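Long-range contacts in serine-pyruvate aminotransferase (agxt) (Sulfolobus solfataricus, PDB 3ZRQ), which probably transfers amino groups from serine or alanine to pyruvate or glyoxylate, using pyridoxal 5'-phosphate as its cofactor: residues 2-7 / 321-326; 57-62 / 219-224; 64-69 / 198-203. All blocks are in the same frame, centred on the assembly; numbering follows the deposited sequence.

Interaction 1 (2-7 / 321-326); sequences DKLLLH and EGVEFA
L4 and L5 run beside V323 and E324 as parallel strands, bonded from L4 N to G322 O at 2.7 Å and from E324 N to L4 O. The pair forms one margin of the four-stranded mixed sheet 4-5, 323-327, 335-339, 301-305, in which the chain's N-terminal strand is outermost. G322, at positive phi, is the C' residue of the Schellman motif that ends helix 311-320, and its carbonyl starts the pairing at once. A weak bond from L6 N to E324 O follows. On the face of L4 and V323 the packing is apolar: L6 CD1 lies 3.9 Å from V323 CG1, and V323 CG1 also sits over the rim of one face of the F325 ring; helix 346-363 packs here. The other face, that of L5 and E324, looks toward the second subunit. With CG anti to its backbone N (chi1 -165°) and the chain extended beyond it, E324 lies alongside L5, and its OE1 forms a salt bridge with K3 NZ at 2.8 Å. S30 OG of the second subunit also bonds OE1, while N25 O of that subunit is the stronger partner of K3 NZ, so each end of the ion pair is also tied to the neighbouring subunit. Farther along, A326 CB stands over the centre of one face of the H7 ring in a CH-pi contact, 3.8 Å above its plane.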
# COMPACT_ATOMS: atom_id res chain seq x y z
N ASP A 2 14.43 8.52 7.25
CA ASP A 2 15.19 8.01 6.07
C ASP A 2 15.93 6.70 6.38
O ASP A 2 16.48 6.07 5.46
CB ASP A 2 16.18 9.08 5.59
CG ASP A 2 16.62 8.88 4.14
OD1 ASP A 2 15.81 8.41 3.31
OD2 ASP A 2 17.79 9.22 3.83
N LYS A 3 15.92 6.30 7.65
CA LYS A 3 16.74 5.19 8.19
C LYS A 3 16.98 3.99 7.26
O LYS A 3 16.04 3.40 6.74
CB LYS A 3 16.18 4.72 9.54
CG LYS A 3 17.07 3.73 10.30
CD LYS A 3 16.64 2.26 10.14
CE LYS A 3 15.40 1.93 10.96
NZ LYS A 3 15.17 0.47 11.10
N LEU A 4 18.27 3.66 7.06
CA LEU A 4 18.71 2.47 6.33
C LEU A 4 18.80 1.24 7.24
O LEU A 4 19.32 1.34 8.36
CB LEU A 4 20.09 2.71 5.71
CG LEU A 4 20.17 3.05 4.23
CD1 LEU A 4 21.62 2.96 3.77
CD2 LEU A 4 19.28 2.14 3.38
N LEU A 5 18.30 0.10 6.78
CA LEU A 5 18.46 -1.17 7.52
C LEU A 5 19.60 -1.99 6.89
O LEU A 5 19.39 -2.73 5.92
CB LEU A 5 17.14 -1.97 7.62
CG LEU A 5 17.07 -3.22 8.54
CD1 LEU A 5 17.29 -2.90 10.04
CD2 LEU A 5 15.75 -3.98 8.36
N LEU A 6 20.81 -1.81 7.43
CA LEU A 6 21.99 -2.59 7.04
C LEU A 6 22.33 -3.59 8.16
O LEU A 6 23.43 -3.59 8.74
CB LEU A 6 23.18 -1.68 6.69
CG LEU A 6 23.04 -0.75 5.46
CD1 LEU A 6 24.33 0.06 5.21
CD2 LEU A 6 22.53 -1.45 4.16
N HIS A 7 21.32 -4.42 8.43
CA HIS A 7 21.31 -5.45 9.46
C HIS A 7 21.50 -6.82 8.74
O HIS A 7 21.70 -6.89 7.52
CB HIS A 7 19.95 -5.40 10.20
CG HIS A 7 19.97 -5.90 11.62
ND1 HIS A 7 20.02 -7.24 11.94
CD2 HIS A 7 19.92 -5.23 12.80
CE1 HIS A 7 20.02 -7.38 13.25
NE2 HIS A 7 19.96 -6.18 13.80
N GLU A 321 22.13 8.63 13.04
CA GLU A 321 22.59 9.16 11.76
C GLU A 321 21.99 8.45 10.55
O GLU A 321 22.46 8.63 9.42
CB GLU A 321 24.13 9.15 11.69
CG GLU A 321 24.80 10.06 12.74
CD GLU A 321 24.42 11.54 12.58
OE1 GLU A 321 24.45 12.04 11.43
OE2 GLU A 321 24.11 12.19 13.60
N GLY A 322 20.97 7.62 10.80
CA GLY A 322 20.11 7.06 9.75
C GLY A 322 20.51 5.71 9.17
O GLY A 322 20.18 5.38 8.02
N VAL A 323 21.24 4.91 9.96
CA VAL A 323 21.60 3.54 9.55
C VAL A 323 21.56 2.60 10.76
O VAL A 323 22.21 2.86 11.78
CB VAL A 323 23.00 3.45 8.85
CG1 VAL A 323 23.32 2.01 8.40
CG2 VAL A 323 23.06 4.39 7.65
N GLU A 324 20.78 1.52 10.65
CA GLU A 324 20.80 0.46 11.66
C GLU A 324 21.70 -0.68 11.16
O GLU A 324 21.41 -1.32 10.13
CB GLU A 324 19.37 -0.02 11.94
CG GLU A 324 19.20 -0.86 13.23
CD GLU A 324 17.80 -1.49 13.37
OE1 GLU A 324 16.82 -0.91 12.85
OE2 GLU A 324 17.70 -2.58 13.98
N PHE A 325 22.83 -0.88 11.86
CA PHE A 325 23.78 -2.00 11.66
C PHE A 325 23.42 -3.13 12.65
O PHE A 325 22.38 -3.06 13.30
CB PHE A 325 25.22 -1.53 11.94
CG PHE A 325 25.79 -0.56 10.92
CD1 PHE A 325 25.94 -0.93 9.59
CD2 PHE A 325 26.22 0.70 11.31
CE1 PHE A 325 26.48 -0.05 8.64
CE2 PHE A 325 26.77 1.59 10.38
CZ PHE A 325 26.90 1.22 9.05
N ALA A 326 24.27 -4.14 12.80
CA ALA A 326 23.99 -5.24 13.75
C ALA A 326 25.05 -5.38 14.84
O ALA A 326 26.21 -5.06 14.61
CB ALA A 326 23.82 -6.57 13.01

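Interaction 2 (57-62 / 219-224); sequences LIIPGG and YYLDLR. With PMP (4'-deoxy-4'-aminopyridoxal-5'-phosphate), chain C.
P60 pushes its ring against the outer end of Y220, CG reaching 3.1 Å from Y220 OH and 3.8 Å from Y220 CZ. The pyrrolidine and the phenol cross at a slant, and CB follows CG against the hydroxyl end; a first torsion that sets Y220 CG anti to its backbone N (chi1 -158°) swings the phenol out to the proline. Here the edge strand 55-59 of the large mixed sheet meets the loop that leads into helix 223-234, the two running nearly antiparallel (167°). L223 is the main bump from the loop side: its CD2 leans against both I59 CG2 (4.2 Å) and L57 CD2 (4.3 Å). L57 CD2 also rests on the carbonyl O of L223, while I59 CD1 only just meets L221 CD2. W226 of helix 223-234 touches L57, I59 and P60 as well. The loop's own shape is set by a type I turn from Y219 to D222 and by the N-cap of the helix, where D222 OD1 accepts from R224 N at 3.0 Å and, from the opposite face of the carboxylate, from R224 NH1 in a salt bridge. Beyond P60 the chain turns a corner toward G62, whose CA lies 3.7 Å from PMP O3P at the head of the phosphate-binding helix. No hydrogen bond links the two segments, so the strand and loop are joined by hydrocarbon surfaces and one tyrosine hydroxyl, whereas the polar bonds of D222 and R224 hold the loop's own fold.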
# COMPACT_ATOMS: atom_id res chain seq x y z
N LEU A 57 11.35 -26.78 -1.72
CA LEU A 57 10.28 -26.67 -0.74
C LEU A 57 10.38 -25.32 -0.04
O LEU A 57 11.49 -24.82 0.21
CB LEU A 57 10.33 -27.78 0.32
CG LEU A 57 10.15 -29.23 -0.18
CD1 LEU A 57 11.51 -29.83 -0.30
CD2 LEU A 57 9.27 -30.08 0.73
N ILE A 58 9.22 -24.75 0.24
CA ILE A 58 9.14 -23.49 0.96
C ILE A 58 8.23 -23.78 2.13
O ILE A 58 7.08 -24.17 1.96
CB ILE A 58 8.62 -22.36 0.03
CG1 ILE A 58 9.61 -22.13 -1.14
CG2 ILE A 58 8.37 -21.08 0.84
CD1 ILE A 58 9.10 -21.21 -2.26
N ILE A 59 8.78 -23.62 3.34
CA ILE A 59 8.07 -23.98 4.58
C ILE A 59 7.98 -22.77 5.51
O ILE A 59 8.72 -21.80 5.35
CB ILE A 59 8.73 -25.18 5.32
CG1 ILE A 59 10.14 -24.82 5.89
CG2 ILE A 59 8.78 -26.41 4.39
CD1 ILE A 59 10.79 -25.91 6.80
N PRO A 60 7.05 -22.82 6.48
CA PRO A 60 6.99 -21.69 7.43
C PRO A 60 8.18 -21.60 8.40
O PRO A 60 8.77 -22.63 8.79
CB PRO A 60 5.70 -21.94 8.21
CG PRO A 60 4.92 -22.96 7.43
CD PRO A 60 5.95 -23.79 6.68
N GLY A 61 8.51 -20.37 8.78
CA GLY A 61 9.45 -20.08 9.88
C GLY A 61 10.65 -19.32 9.34
O GLY A 61 10.59 -18.10 9.13
N GLY A 62 11.74 -20.03 9.10
CA GLY A 62 12.95 -19.38 8.54
C GLY A 62 14.13 -20.32 8.43
O GLY A 62 13.95 -21.54 8.27
N TYR A 219 6.22 -33.32 13.58
CA TYR A 219 5.08 -33.27 12.67
C TYR A 219 5.18 -32.08 11.68
O TYR A 219 5.30 -32.25 10.46
CB TYR A 219 3.76 -33.24 13.47
CG TYR A 219 2.50 -33.39 12.63
CD1 TYR A 219 2.16 -34.63 12.06
CD2 TYR A 219 1.69 -32.29 12.37
CE1 TYR A 219 1.00 -34.77 11.29
CE2 TYR A 219 0.52 -32.42 11.60
CZ TYR A 219 0.20 -33.66 11.06
OH TYR A 219 -0.94 -33.77 10.30
N TYR A 220 5.19 -30.87 12.24
CA TYR A 220 5.23 -29.63 11.45
C TYR A 220 6.46 -29.54 10.55
O TYR A 220 6.39 -29.02 9.43
CB TYR A 220 5.18 -28.43 12.40
CG TYR A 220 4.70 -27.14 11.74
CD1 TYR A 220 3.36 -26.99 11.36
CD2 TYR A 220 5.55 -26.05 11.59
CE1 TYR A 220 2.88 -25.80 10.78
CE2 TYR A 220 5.09 -24.84 11.03
CZ TYR A 220 3.77 -24.71 10.62
OH TYR A 220 3.30 -23.53 10.05
N LEU A 221 7.59 -30.12 11.01
CA LEU A 221 8.86 -29.96 10.29
C LEU A 221 9.30 -31.21 9.53
O LEU A 221 10.43 -31.29 9.04
CB LEU A 221 9.95 -29.44 11.23
CG LEU A 221 9.62 -28.09 11.91
CD1 LEU A 221 10.81 -27.67 12.81
CD2 LEU A 221 9.31 -26.99 10.86
N ASP A 222 8.40 -32.18 9.43
CA ASP A 222 8.63 -33.33 8.54
C ASP A 222 8.36 -32.89 7.10
O ASP A 222 7.21 -32.55 6.72
CB ASP A 222 7.72 -34.49 8.95
CG ASP A 222 8.02 -35.81 8.16
OD1 ASP A 222 8.77 -35.79 7.14
OD2 ASP A 222 7.48 -36.86 8.60
N LEU A 223 9.41 -32.87 6.30
CA LEU A 223 9.31 -32.43 4.92
C LEU A 223 8.33 -33.27 4.08
O LEU A 223 7.79 -32.76 3.07
CB LEU A 223 10.67 -32.40 4.24
CG LEU A 223 11.67 -31.36 4.77
CD1 LEU A 223 13.02 -31.51 4.02
CD2 LEU A 223 11.10 -29.91 4.62
N ARG A 224 8.09 -34.53 4.50
CA ARG A 224 7.10 -35.42 3.82
C ARG A 224 5.70 -34.81 3.84
O ARG A 224 4.93 -34.98 2.90
CB ARG A 224 7.07 -36.82 4.45
CG ARG A 224 8.34 -37.63 4.24
CD ARG A 224 8.37 -38.82 5.18
NE ARG A 224 9.65 -39.51 5.08
CZ ARG A 224 10.76 -39.10 5.69
NH1 ARG A 224 10.73 -38.01 6.48
NH2 ARG A 224 11.88 -39.78 5.55
N1 PMP C . 21.94 -19.65 9.62
C2 PMP C . 22.57 -18.45 9.51
C2A PMP C . 23.89 -18.43 8.80
C3 PMP C . 21.94 -17.27 9.91
O3 PMP C . 22.53 -16.08 9.65
C4 PMP C . 20.71 -17.38 10.59
C4A PMP C . 20.12 -16.22 11.34
N4A PMP C . 20.01 -15.09 10.51
C5 PMP C . 20.10 -18.64 10.72
C6 PMP C . 20.73 -19.77 10.24
C5A PMP C . 18.72 -18.83 11.35
O4P PMP C . 17.77 -18.20 10.50
P PMP C . 16.37 -17.70 11.12
O1P PMP C . 16.63 -16.59 12.13
O2P PMP C . 15.68 -18.87 11.80
O3P PMP C . 15.58 -17.21 9.94

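Interaction 3 (64-69 / 198-203); sequences TSAMES and GLLLLS. With PMP (4'-deoxy-4'-aminopyridoxal-5'-phosphate), chain C.
A66 and L200 carry the apolar part of the contact: A66 CB lies 4.0 Å from both CG and CD1 of L200, which points up at the helix from the strand beneath. The first torsion of L200, with CG anti to its carbonyl carbon (chi1 -60°), leaves both methyls facing the helix. CD2 also meets polar atoms, 3.6 Å from A66 O and 3.2 Å from S69 OG. G198 offers backbone alone, its CA 4.2 Å from A66 CB; with no side chain on G198, A66 CB packs directly on its backbone. This is helix-on-sheet packing within the large PLP-binding domain of a class-V aminotransferase: helix 63-69 lies over strand 196-202, the local axes 7.1 Å apart at 40°. The hydrogen bonds are made within the helix or to the cofactor, none across the contact. S69 OG donates to A66 O at 2.7 Å, a bond that turns the hydroxyl back on the helix above L200. At the other end of the helix, T64 N and T64 OG1 both bond PMP O2P, and G63 N and R91, the latter through T64 OG1, join this phosphate site. M67 points away from the strand, its SD 3.8 Å from PMP C6.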
# COMPACT_ATOMS: atom_id res chain seq x y z
N THR A 64 16.08 -21.40 10.71
CA THR A 64 16.15 -22.41 11.79
C THR A 64 15.13 -23.57 11.57
O THR A 64 15.44 -24.73 11.85
CB THR A 64 15.92 -21.75 13.18
OG1 THR A 64 16.86 -20.68 13.35
CG2 THR A 64 16.09 -22.80 14.30
N SER A 65 13.96 -23.26 11.01
CA SER A 65 12.99 -24.29 10.74
C SER A 65 13.47 -25.15 9.56
O SER A 65 13.36 -26.37 9.66
CB SER A 65 11.58 -23.77 10.55
OG SER A 65 11.42 -22.91 9.45
N ALA A 66 14.04 -24.51 8.54
CA ALA A 66 14.63 -25.27 7.40
C ALA A 66 15.73 -26.23 7.92
O ALA A 66 15.77 -27.41 7.56
CB ALA A 66 15.19 -24.32 6.39
N MET A 67 16.62 -25.72 8.77
CA MET A 67 17.67 -26.55 9.36
C MET A 67 17.08 -27.74 10.13
O MET A 67 17.48 -28.87 9.90
CB MET A 67 18.56 -25.71 10.29
CG MET A 67 19.46 -24.62 9.56
SD MET A 67 20.20 -23.52 10.80
CE MET A 67 21.69 -24.44 11.30
N GLU A 68 16.15 -27.48 11.07
CA GLU A 68 15.57 -28.59 11.85
C GLU A 68 14.86 -29.63 10.94
O GLU A 68 14.94 -30.84 11.22
CB GLU A 68 14.67 -28.06 12.98
CG GLU A 68 14.12 -29.15 13.94
CD GLU A 68 13.68 -28.58 15.26
OE1 GLU A 68 13.74 -27.34 15.44
OE2 GLU A 68 13.23 -29.36 16.13
N SER A 69 14.25 -29.17 9.84
CA SER A 69 13.51 -30.07 8.94
C SER A 69 14.44 -31.12 8.32
O SER A 69 13.97 -32.13 7.81
CB SER A 69 12.77 -29.28 7.85
OG SER A 69 13.66 -28.84 6.82
N GLY A 198 11.30 -20.59 5.56
CA GLY A 198 12.51 -21.37 5.22
C GLY A 198 12.41 -21.97 3.81
O GLY A 198 11.32 -22.31 3.36
N LEU A 199 13.53 -22.05 3.11
CA LEU A 199 13.57 -22.54 1.72
C LEU A 199 14.61 -23.64 1.57
O LEU A 199 15.74 -23.48 2.02
CB LEU A 199 13.90 -21.42 0.74
CG LEU A 199 12.88 -20.28 0.63
CD1 LEU A 199 13.19 -19.24 1.67
CD2 LEU A 199 12.94 -19.66 -0.77
N LEU A 200 14.25 -24.74 0.90
CA LEU A 200 15.14 -25.90 0.82
C LEU A 200 15.12 -26.42 -0.59
O LEU A 200 14.08 -26.39 -1.24
CB LEU A 200 14.67 -27.04 1.74
CG LEU A 200 14.60 -26.73 3.25
CD1 LEU A 200 13.14 -26.39 3.65
CD2 LEU A 200 15.09 -27.91 4.06
N LEU A 201 16.26 -26.92 -1.04
CA LEU A 201 16.36 -27.60 -2.33
C LEU A 201 16.99 -28.97 -2.10
O LEU A 201 18.08 -29.06 -1.55
CB LEU A 201 17.24 -26.80 -3.28
CG LEU A 201 17.25 -27.42 -4.67
CD1 LEU A 201 15.98 -27.02 -5.44
CD2 LEU A 201 18.53 -27.01 -5.39
N LEU A 202 16.28 -30.02 -2.53
CA LEU A 202 16.70 -31.38 -2.22
C LEU A 202 17.15 -32.11 -3.46
O LEU A 202 16.53 -31.96 -4.54
CB LEU A 202 15.57 -32.15 -1.55
CG LEU A 202 15.54 -32.12 -0.02
CD1 LEU A 202 15.41 -30.69 0.54
CD2 LEU A 202 14.40 -32.98 0.49
N SER A 203 18.23 -32.89 -3.31
CA SER A 203 18.73 -33.75 -4.37
C SER A 203 17.77 -34.92 -4.59
O SER A 203 16.94 -35.22 -3.73
CB SER A 203 20.10 -34.29 -4.01
OG SER A 203 19.99 -35.22 -2.96
N1 PMP C . 21.94 -19.65 9.62
C2 PMP C . 22.57 -18.45 9.51
C2A PMP C . 23.89 -18.43 8.80
C3 PMP C . 21.94 -17.27 9.91
O3 PMP C . 22.53 -16.08 9.65
C4 PMP C . 20.71 -17.38 10.59
C4A PMP C . 20.12 -16.22 11.34
N4A PMP C . 20.01 -15.09 10.51
C5 PMP C . 20.10 -18.64 10.72
C6 PMP C . 20.73 -19.77 10.24
C5A PMP C . 18.72 -18.83 11.35
O4P PMP C . 17.77 -18.20 10.50
P PMP C . 16.37 -17.70 11.12
O1P PMP C . 16.63 -16.59 12.13
O2P PMP C . 15.68 -18.87 11.80
O3P PMP C . 15.58 -17.21 9.94

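How the interactions relate
Interactions 2 and 3 are neighbours, their centres about 7 Å apart, because strands 55-59 and 196-202 are adjacent in the seven-stranded sheet and helix 63-69 follows strand 55-59 directly. They touch through P60 O and S65 OG, 2.7 Å apart, and the turn after strand 55-59 and the start of helix 63-69 lie at the phosphate of PMP, which T64 hydrogen-bonds. Interaction 1 belongs to the separate four-stranded sheet, with centres about 32 Å and 29 Å from those of interactions 2 and 3. Along the chain, 64-69/198-203 is nested inside 57-62/219-224, which lies inside 2-7/321-326. All three contacts also reach the second subunit, whose residues complete the cofactor site.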